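Local atomic coordinates of USP37 protein (PDB entry 3U12), a protein that probably cleaves ubiquitin from its conjugates as a thiol-dependent deubiquitinase, and is represented here by its pleckstrin homology (PH) domain. Residues F67-S70 with H71-N75. Residues are numbered along the deposited sequence; the frame is centred on the assembly and turned at random.
Sequences FQLS and HNIKN. With SO4 (sulfate ion), chain C; SO4 (sulfate ion), chain D.
A type II beta turn links strand 65-68 to strand 73-80 in the PH domain, two strands that do not pair with each other. L69 and N72 close it: N72 N donates to L69 O at 2.9 Å. H71, with positive phi, takes the third position of the turn. L69 O also accepts from a water, which in turn accepts from I73 N.

N72 returns to the strand end. With CG opposite its backbone N (chi1 -161°), the amide swings back and ND2 gives a bond to Q68 O of 2.8 Å. The donor stands above the carbonyl plane, while Q68 O lies close to the N72 amide plane.

The extended Q68 side chain runs past the turn. Its NE2 donates almost straight (174°) to S70 O at 2.8 Å and also to O4 of a sulfate (chain D). An alanine in place of Q68 removes NE2, so S70 O would probably lose this partner and the sulfate of chain D one of its contacts. H71 ND1 holds O3 of a second sulfate (chain C) at 2.7 Å, at the ring edge.

On the buried side, L69 CD2 meets I73 CG1 at 4.1 Å, and both side chains pack on L115 of helix 105-119. The corner thus combines an apolar inner side with amides that tie down backbone carbonyls. The sulfates, probably from the crystallisation liquor, suggest an outer side able to accept anions.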
ATOM      1  N   PHE A  67      -2.635   7.368   4.324  1.00 15.36           N
ATOM      2  CA  PHE A  67      -3.913   6.689   4.232  1.00 15.47           C
ATOM      3  C   PHE A  67      -4.038   5.868   5.488  1.00 19.26           C
ATOM      4  O   PHE A  67      -3.149   5.055   5.792  1.00 18.15           O
ATOM      5  CB  PHE A  67      -3.884   5.776   2.988  1.00 15.88           C
ATOM      6  CG  PHE A  67      -3.757   6.531   1.684  1.00 17.35           C
ATOM      7  CD1 PHE A  67      -4.879   6.795   0.903  1.00 20.86           C
ATOM      8  CD2 PHE A  67      -2.510   6.946   1.215  1.00 18.23           C
ATOM      9  CE1 PHE A  67      -4.758   7.470  -0.319  1.00 22.63           C
ATOM     10  CE2 PHE A  67      -2.395   7.641   0.005  1.00 20.56           C
ATOM     11  CZ  PHE A  67      -3.517   7.876  -0.763  1.00 20.41           C
ATOM     12  N   GLN A  68      -5.126   6.069   6.221  1.00 17.74           N
ATOM     13  CA  GLN A  68      -5.424   5.283   7.424  1.00 18.41           C
ATOM     14  C   GLN A  68      -5.703   3.831   7.048  1.00 21.10           C
ATOM     15  O   GLN A  68      -6.363   3.587   6.042  1.00 20.00           O
ATOM     16  CB  GLN A  68      -6.623   5.858   8.191  1.00 21.11           C
ATOM     17  CG  GLN A  68      -6.838   5.109   9.518  1.00 27.87           C
ATOM     18  CD  GLN A  68      -7.826   5.765  10.435  1.00 43.51           C
ATOM     19  OE1 GLN A  68      -7.846   6.987  10.590  1.00 37.04           O
ATOM     20  NE2 GLN A  68      -8.651   4.953  11.085  1.00 37.32           N
ATOM     21  N   LEU A  69      -5.193   2.874   7.863  1.00 17.74           N
ATOM     22  CA  LEU A  69      -5.405   1.440   7.669  1.00 17.75           C
ATOM     23  C   LEU A  69      -6.301   0.858   8.738  1.00 21.27           C
ATOM     24  O   LEU A  69      -7.177   0.078   8.396  1.00 20.47           O
ATOM     25  CB  LEU A  69      -4.082   0.658   7.611  1.00 17.15           C
ATOM     26  CG  LEU A  69      -3.159   1.028   6.451  1.00 20.22           C
ATOM     27  CD1 LEU A  69      -1.856   0.232   6.558  1.00 19.11           C
ATOM     28  CD2 LEU A  69      -3.833   0.781   5.088  1.00 17.85           C
ATOM     29  N   SER A  70      -6.099   1.227  10.022  1.00 20.26           N
ATOM     30  CA  SER A  70      -6.915   0.715  11.147  1.00 22.51           C
ATOM     31  C   SER A  70      -8.387   1.052  10.925  1.00 26.79           C
ATOM     32  O   SER A  70      -8.712   2.222  10.638  1.00 25.19           O
ATOM     33  CB  SER A  70      -6.454   1.323  12.468  1.00 25.56           C
ATOM     34  OG  SER A  70      -5.159   0.860  12.800  1.00 31.89           O
ATOM     35  N   HIS A  71      -9.253   0.007  10.957  1.00 25.08           N
ATOM     36  CA  HIS A  71     -10.704   0.075  10.711  1.00 27.60           C
ATOM     37  C   HIS A  71     -10.985   0.745   9.350  1.00 29.35           C
ATOM     38  O   HIS A  71     -11.984   1.455   9.237  1.00 28.52           O
ATOM     39  CB  HIS A  71     -11.437   0.869  11.843  1.00 30.48           C
ATOM     40  CG  HIS A  71     -11.227   0.308  13.216  1.00 35.07           C
ATOM     41  ND1 HIS A  71     -11.799  -0.887  13.603  1.00 39.47           N
ATOM     42  CD2 HIS A  71     -10.512   0.806  14.249  1.00 36.67           C
ATOM     43  CE1 HIS A  71     -11.420  -1.082  14.856  1.00 39.65           C
ATOM     44  NE2 HIS A  71     -10.638  -0.093  15.286  1.00 38.67           N
ATOM     45  N   ASN A  72     -10.080   0.572   8.350  1.00 23.48           N
ATOM     46  CA  ASN A  72     -10.223   1.231   7.043  1.00 22.76           C
ATOM     47  C   ASN A  72      -9.800   0.343   5.855  1.00 25.71           C
ATOM     48  O   ASN A  72      -9.796   0.811   4.724  1.00 25.08           O
ATOM     49  CB  ASN A  72      -9.460   2.581   7.019  1.00 21.22           C
ATOM     50  CG  ASN A  72      -9.896   3.534   5.913  1.00 34.57           C
ATOM     51  OD1 ASN A  72     -11.057   3.566   5.521  1.00 33.61           O
ATOM     52  ND2 ASN A  72      -8.977   4.333   5.374  1.00 23.83           N
ATOM     53  N   ILE A  73      -9.491  -0.928   6.088  1.00 21.73           N
ATOM     54  CA  ILE A  73      -9.112  -1.846   5.008  1.00 22.90           C
ATOM     55  C   ILE A  73     -10.359  -2.607   4.548  1.00 32.62           C
ATOM     56  O   ILE A  73     -11.091  -3.165   5.378  1.00 33.90           O
ATOM     57  CB  ILE A  73      -7.983  -2.835   5.426  1.00 24.83           C
ATOM     58  CG1 ILE A  73      -6.655  -2.086   5.723  1.00 22.37           C
ATOM     59  CG2 ILE A  73      -7.761  -3.916   4.348  1.00 26.48           C
ATOM     60  CD1 ILE A  73      -5.535  -3.047   6.354  1.00 20.52           C
ATOM     61  N   LYS A  74     -10.592  -2.610   3.231  1.00 29.66           N
ATOM     62  CA  LYS A  74     -11.708  -3.316   2.619  1.00 32.20           C
ATOM     63  C   LYS A  74     -11.184  -4.650   2.112  1.00 36.63           C
ATOM     64  O   LYS A  74     -11.698  -5.697   2.518  1.00 40.33           O
ATOM     65  CB  LYS A  74     -12.333  -2.487   1.482  1.00 35.51           C
ATOM     66  CG  LYS A  74     -13.743  -2.971   1.114  1.00 52.76           C
ATOM     67  CD  LYS A  74     -14.170  -2.538  -0.273  1.00 66.65           C
ATOM     68  CE  LYS A  74     -14.952  -1.250  -0.284  1.00 80.81           C
ATOM     69  NZ  LYS A  74     -15.640  -1.056  -1.589  1.00 93.99           N
ATOM     70  N   ASN A  75     -10.149  -4.628   1.244  1.00 31.07           N
ATOM     71  CA  ASN A  75      -9.551  -5.866   0.719  1.00 32.07           C
ATOM     72  C   ASN A  75      -8.104  -5.665   0.263  1.00 33.37           C
ATOM     73  O   ASN A  75      -7.641  -4.529   0.050  1.00 30.50           O
ATOM     74  CB  ASN A  75     -10.410  -6.513  -0.389  1.00 41.71           C
ATOM     75  CG  ASN A  75     -10.761  -5.640  -1.559  1.00 76.18           C
ATOM     76  OD1 ASN A  75      -9.904  -5.248  -2.351  1.00 72.67           O
ATOM     77  ND2 ASN A  75     -12.052  -5.413  -1.755  1.00 73.37           N
TER
HETATM   78  S   SO4 C1000     -13.840  -2.548  11.068  1.00 87.16           S
HETATM   79  O1  SO4 C1000     -14.933  -3.474  11.403  1.00 91.67           O
HETATM   80  O2  SO4 C1000     -14.284  -1.166  11.304  1.00 91.80           O
HETATM   81  O3  SO4 C1000     -12.681  -2.851  11.912  1.00 93.10           O
HETATM   82  O4  SO4 C1000     -13.467  -2.715   9.652  1.00 92.20           O
HETATM   83  S   SO4 D1003     -10.892   5.489  13.708  1.00 94.63           S
HETATM   84  O1  SO4 D1003     -12.087   5.070  14.456  1.00 99.21           O
HETATM   85  O2  SO4 D1003     -10.557   6.884  14.036  1.00 99.17           O
HETATM   86  O3  SO4 D1003      -9.761   4.617  14.077  1.00100.45           O
HETATM   87  O4  SO4 D1003     -11.169   5.372  12.268  1.00 99.63           O
HETATM   88  O   HOH W   1      -9.108  -2.357   8.887  0.50 18.35           O